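Local structure of acetylxylan esterase A (Aspergillus awamori, 5X6S) at residues A[11-14]-A[15-19]; A[125-128]-A[129-133]; A[210-213]-A[214-217]. The protein removes acetyl side groups from the xylan backbone, acting as a secreted serine esterase of the CE1 family in xylan degradation. All coordinates share one frame; numbering follows the deposited sequence.

The three contacts of this α/β-hydrolase differ in chemistry as they differ in place. Contact 1 is a surface turn leading into strand 18-23, held by an asparagine side chain and a water. Contacts 2 and 3 are buried helical turns, on helices 120-131 and 208-221. In contact 2 a threonine hydroxyl bonds back to a carbonyl in the last turn and methionine packs on tyrosine, whereas contact 3 joins a sulfur-aromatic contact to a salt bridge. These two helices meet: W217 NE1 lies 3.0 Å from N126 OD1, a probable hydrogen bond. Contact 1 does not touch contact 2 (centres about 17 Å apart), but both pack on helix 91-106.

Contact 1. Residues A[11-14]-A[15-19]; sequences GDNP and TNVGM
N13 meets V17 through both ends of its side-chain amide, an example of an asparagine that reaches forward across a turn to the backbone beyond it. CG stands opposite the backbone N, at a chi1 of -177°, which carries the amide across the turn to V17. There OD1 accepts the peptide N-H of V17 at 3.0 Å, in the carbonyl plane and on a lone pair, although the bond is bent, with an N-H...O angle of 135°. The other end of the same amide gives ND2 to V17 O at 2.9 Å; here the acceptor's lone pair is used, but the acceptor itself lies 24° out of the plane of the N13 amide. Two bonds to one residue fix the rotation of the amide. OD1 also hydrogen-bonds with S94 OG, which ties the amide to helix 91-106.

The backbone turn itself is closed by N16 N and N13 O, 2.9 Å apart. P14 and T15 occupy the two corners. A water donates both to N13 O and to N16 OD1, the latter at 3.2 Å, and so bridges the ends of the turn. The T15 hydroxyl sits between the backbone N and the carbonyl carbon and bonds to N91 ND2. V17 is the buried member: its CG2 approaches N13 OD1 to 3.8 Å, and its side chain packs against N91 and M98 of helix 91-106.

The whole is a type I beta turn from N13 to N16, reinforced by an asparagine side chain, in the connection between the antiparallel strands 3-7 and 18-23 at one edge of the central sheet.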
# COMPACT_ATOMS: atom_id res chain seq x y z
N GLY A 11 -4.99 16.91 -7.26
CA GLY A 11 -4.99 16.98 -5.82
C GLY A 11 -4.12 18.10 -5.33
O GLY A 11 -3.65 18.91 -6.13
N ASP A 12 -3.88 18.16 -4.03
CA ASP A 12 -3.16 19.28 -3.43
C ASP A 12 -1.75 19.44 -4.06
O ASP A 12 -1.00 18.47 -4.20
CB ASP A 12 -3.04 19.15 -1.94
CG ASP A 12 -4.40 19.32 -1.23
OD1 ASP A 12 -5.34 19.85 -1.89
OD2 ASP A 12 -4.50 18.95 -0.03
N ASN A 13 -1.42 20.68 -4.44
CA ASN A 13 -0.20 20.90 -5.19
C ASN A 13 0.33 22.32 -4.96
O ASN A 13 0.55 23.03 -5.90
CB ASN A 13 -0.43 20.59 -6.68
CG ASN A 13 0.82 20.73 -7.54
OD1 ASN A 13 1.95 20.54 -7.06
ND2 ASN A 13 0.64 21.06 -8.81
N PRO A 14 0.56 22.68 -3.68
CA PRO A 14 0.92 24.08 -3.39
C PRO A 14 2.25 24.53 -4.02
O PRO A 14 2.39 25.70 -4.34
CB PRO A 14 0.92 24.13 -1.85
CG PRO A 14 1.20 22.76 -1.41
CD PRO A 14 0.48 21.87 -2.44
N THR A 15 3.17 23.59 -4.31
CA THR A 15 4.41 23.96 -4.95
C THR A 15 4.34 23.89 -6.46
O THR A 15 5.33 24.10 -7.16
CB THR A 15 5.62 23.13 -4.43
OG1 THR A 15 5.51 21.76 -4.82
CG2 THR A 15 5.79 23.30 -2.90
N ASN A 16 3.15 23.64 -7.01
CA ASN A 16 2.94 23.76 -8.43
C ASN A 16 3.80 22.88 -9.34
O ASN A 16 4.21 23.26 -10.46
CB ASN A 16 3.01 25.23 -8.86
CG ASN A 16 2.17 25.50 -10.07
OD1 ASN A 16 1.06 24.93 -10.25
ND2 ASN A 16 2.66 26.41 -10.92
N VAL A 17 4.04 21.65 -8.87
CA VAL A 17 4.71 20.65 -9.69
C VAL A 17 3.84 20.32 -10.92
O VAL A 17 2.61 20.20 -10.78
CB VAL A 17 5.00 19.37 -8.85
CG1 VAL A 17 5.83 18.38 -9.60
CG2 VAL A 17 5.65 19.75 -7.53
N GLY A 18 4.45 20.13 -12.10
CA GLY A 18 3.67 19.66 -13.28
C GLY A 18 3.47 18.15 -13.30
O GLY A 18 4.32 17.41 -12.78
N MET A 19 2.38 17.68 -13.88
CA MET A 19 2.13 16.27 -14.01
C MET A 19 1.88 15.92 -15.47
O MET A 19 0.98 16.51 -16.08
CB MET A 19 0.93 15.84 -13.19
CG MET A 19 0.56 14.41 -13.38
SD MET A 19 -0.84 13.90 -12.41
CE MET A 19 -1.13 12.24 -13.02
O HOH W 1 -0.99 24.64 -7.75

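Contact 2. Residues A[125-128]-A[129-133]; sequences TNVM and AATYP
T131 reaches back to V127 at the end of helix 120-131 and illustrates how a threonine hydroxyl can share a helical carbonyl. V127 O accepts twice: from T131 N at 2.8 Å, and from T131 OG1 at 2.7 Å, with the hydroxyl above the carbonyl plane. A chi1 of 49° swings OG1 back over this turn, so that the hydroxyl has a buried acceptor within its own helix. The tight part of the contact is this doubly bonded carbonyl, together with the side chains beside it, where V127 CG1 lies 4.0 Å from T131 OG1 and 4.1 Å from T131 CG2.

Packing between side chains is sparser towards the end of the helix. M128, bent at chi2 and chi3, brings only its CE methyl obliquely to Y132 CD2, at 3.8 Å. Y132 N still bonds to M128 O, yet Y132 is the first residue to leave helical backbone angles. No side of the contact is open to solvent, for all nine residues are buried.

Helix 120-131 is the helix of the beta-alpha-beta unit between strands 113-118 and 138-142. M128 and Y132 lie against helix 91-106, T125 and N126 touch strand 138-142, and N126 and A129 rest on strand 193-199.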
# COMPACT_ATOMS: atom_id res chain seq x y z
N THR A 125 13.80 10.15 -5.87
CA THR A 125 13.34 8.78 -5.73
C THR A 125 13.54 8.28 -4.29
O THR A 125 12.64 7.65 -3.71
CB THR A 125 14.02 7.85 -6.79
OG1 THR A 125 13.58 8.28 -8.08
CG2 THR A 125 13.62 6.42 -6.63
N ASN A 126 14.71 8.54 -3.71
CA ASN A 126 14.98 8.15 -2.35
C ASN A 126 14.04 8.86 -1.42
O ASN A 126 13.55 8.27 -0.52
CB ASN A 126 16.40 8.39 -1.92
CG ASN A 126 17.35 7.34 -2.46
OD1 ASN A 126 17.10 6.16 -2.41
ND2 ASN A 126 18.39 7.80 -3.03
N VAL A 127 13.80 10.12 -1.66
CA VAL A 127 12.88 10.93 -0.82
C VAL A 127 11.46 10.35 -0.87
O VAL A 127 10.77 10.20 0.19
CB VAL A 127 12.92 12.42 -1.18
CG1 VAL A 127 11.80 13.21 -0.47
CG2 VAL A 127 14.27 13.04 -0.79
N MET A 128 11.00 9.99 -2.06
CA MET A 128 9.63 9.40 -2.22
C MET A 128 9.51 8.09 -1.47
O MET A 128 8.49 7.79 -0.87
CB MET A 128 9.30 9.15 -3.69
CG MET A 128 9.09 10.42 -4.56
SD MET A 128 7.86 11.57 -3.89
CE MET A 128 6.45 10.45 -3.76
N ALA A 129 10.56 7.27 -1.52
CA ALA A 129 10.56 6.00 -0.79
C ALA A 129 10.39 6.23 0.73
O ALA A 129 9.75 5.46 1.41
CB ALA A 129 11.83 5.22 -1.08
N ALA A 130 11.03 7.26 1.25
CA ALA A 130 11.03 7.60 2.67
C ALA A 130 9.78 8.34 3.13
O ALA A 130 9.33 8.16 4.27
CB ALA A 130 12.24 8.43 2.98
N THR A 131 9.25 9.21 2.28
CA THR A 131 8.12 10.08 2.68
C THR A 131 6.76 9.43 2.38
O THR A 131 5.83 9.63 3.15
CB THR A 131 8.18 11.47 2.01
OG1 THR A 131 8.39 11.33 0.60
CG2 THR A 131 9.28 12.36 2.62
N TYR A 132 6.64 8.71 1.25
CA TYR A 132 5.41 7.97 0.85
C TYR A 132 5.69 6.46 0.63
O TYR A 132 5.33 5.90 -0.40
CB TYR A 132 4.69 8.68 -0.34
CG TYR A 132 4.44 10.10 0.03
CD1 TYR A 132 3.26 10.48 0.68
CD2 TYR A 132 5.43 11.08 -0.15
CE1 TYR A 132 3.06 11.77 1.09
CE2 TYR A 132 5.24 12.38 0.26
CZ TYR A 132 4.05 12.71 0.91
OH TYR A 132 3.88 13.99 1.36
N PRO A 133 6.35 5.78 1.61
CA PRO A 133 6.68 4.34 1.42
C PRO A 133 5.48 3.47 1.06
O PRO A 133 5.62 2.52 0.29
CB PRO A 133 7.24 3.93 2.79
CG PRO A 133 6.67 4.94 3.76
CD PRO A 133 6.70 6.23 2.97

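Contact 3. Residues A[210-213]-A[214-217]; sequences YYET and CKQW
C214 sets its sulfur over one face of the Y210 ring, a worked case of a sulfur-aromatic contact one helical turn apart. SG lies 4.0 Å from the ring centroid, 21° off the normal and displaced toward the rim, so that CE1 and CZ are its nearest ring atoms. With chi1 of the tyrosine near trans (167°), the ring comes to lie against SG.

T213 is as heavily engaged as C214. Its CG2 methyl lies beside the indole of W217, 3.7 Å from both NE1 and CD1, with the two side chains running the same way. T213 OG1 turns instead to N209 O, and W217 NE1 is hydrogen-bonded to N126 OD1 of helix 120-131. Both residues belong to helix 208-221, which follows strand 193-199 of the α/β-hydrolase sheet; T213 touches I196 and W217 touches M194 of that strand.

Along another flank E212 and K215 lie side by side. The extended lysine delivers NZ to the syn lone pair of E212 OE2 at 2.7 Å, forming a salt bridge. NZ also bonds to T171 O, while E212 OE1 accepts from W176 NE1 and T171 N.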
# COMPACT_ATOMS: atom_id res chain seq x y z
N TYR A 210 26.81 6.55 -3.05
CA TYR A 210 26.30 5.22 -3.26
C TYR A 210 26.33 4.45 -1.98
O TYR A 210 25.38 3.75 -1.62
CB TYR A 210 27.11 4.47 -4.36
CG TYR A 210 26.86 3.00 -4.45
CD1 TYR A 210 25.76 2.49 -5.12
CD2 TYR A 210 27.76 2.08 -3.91
CE1 TYR A 210 25.53 1.14 -5.20
CE2 TYR A 210 27.56 0.72 -4.01
CZ TYR A 210 26.44 0.25 -4.65
OH TYR A 210 26.21 -1.12 -4.75
N TYR A 211 27.45 4.52 -1.28
CA TYR A 211 27.59 3.69 -0.07
C TYR A 211 26.69 4.22 1.04
O TYR A 211 26.11 3.44 1.78
CB TYR A 211 29.07 3.63 0.38
CG TYR A 211 29.91 2.92 -0.68
CD1 TYR A 211 29.85 1.55 -0.83
CD2 TYR A 211 30.67 3.66 -1.59
CE1 TYR A 211 30.62 0.91 -1.83
CE2 TYR A 211 31.40 3.04 -2.59
CZ TYR A 211 31.36 1.67 -2.70
OH TYR A 211 32.07 1.05 -3.71
N GLU A 212 26.57 5.53 1.14
CA GLU A 212 25.67 6.18 2.14
C GLU A 212 24.22 5.79 1.92
O GLU A 212 23.48 5.58 2.84
CB GLU A 212 25.83 7.68 2.10
CG GLU A 212 27.25 8.13 2.48
CD GLU A 212 27.76 7.42 3.75
OE1 GLU A 212 27.21 7.68 4.86
OE2 GLU A 212 28.68 6.59 3.62
N THR A 213 23.82 5.63 0.67
CA THR A 213 22.45 5.20 0.33
C THR A 213 22.21 3.74 0.67
O THR A 213 21.15 3.36 1.19
CB THR A 213 22.14 5.47 -1.18
OG1 THR A 213 22.33 6.87 -1.48
CG2 THR A 213 20.74 5.06 -1.51
N CYS A 214 23.19 2.87 0.36
CA CYS A 214 23.06 1.47 0.68
C CYS A 214 23.04 1.26 2.20
O CYS A 214 22.27 0.43 2.69
CB CYS A 214 24.20 0.68 0.02
SG CYS A 214 24.01 0.52 -1.80
N LYS A 215 23.86 2.02 2.91
CA LYS A 215 23.81 2.08 4.39
C LYS A 215 22.40 2.43 4.85
O LYS A 215 21.81 1.70 5.67
CB LYS A 215 24.77 3.13 4.91
CG LYS A 215 26.26 2.74 4.91
CD LYS A 215 27.07 3.97 5.21
CE LYS A 215 28.53 3.69 5.46
NZ LYS A 215 29.20 5.00 5.76
N GLN A 216 21.88 3.54 4.33
CA GLN A 216 20.53 4.01 4.71
C GLN A 216 19.49 2.91 4.61
O GLN A 216 18.82 2.58 5.62
CB GLN A 216 20.12 5.18 3.86
CG GLN A 216 18.71 5.67 4.16
CD GLN A 216 18.48 7.07 3.58
OE1 GLN A 216 18.46 7.24 2.37
NE2 GLN A 216 18.37 8.06 4.44
N TRP A 217 19.38 2.27 3.44
CA TRP A 217 18.36 1.25 3.27
C TRP A 217 18.61 -0.03 4.03
O TRP A 217 17.66 -0.65 4.50
CB TRP A 217 18.02 1.00 1.79
CG TRP A 217 17.52 2.27 1.13
CD1 TRP A 217 18.11 2.95 0.11
CD2 TRP A 217 16.39 3.06 1.52
NE1 TRP A 217 17.39 4.09 -0.19
CE2 TRP A 217 16.32 4.17 0.65
CE3 TRP A 217 15.41 2.92 2.51
CZ2 TRP A 217 15.32 5.14 0.74
CZ3 TRP A 217 14.40 3.90 2.60
CH2 TRP A 217 14.36 4.98 1.74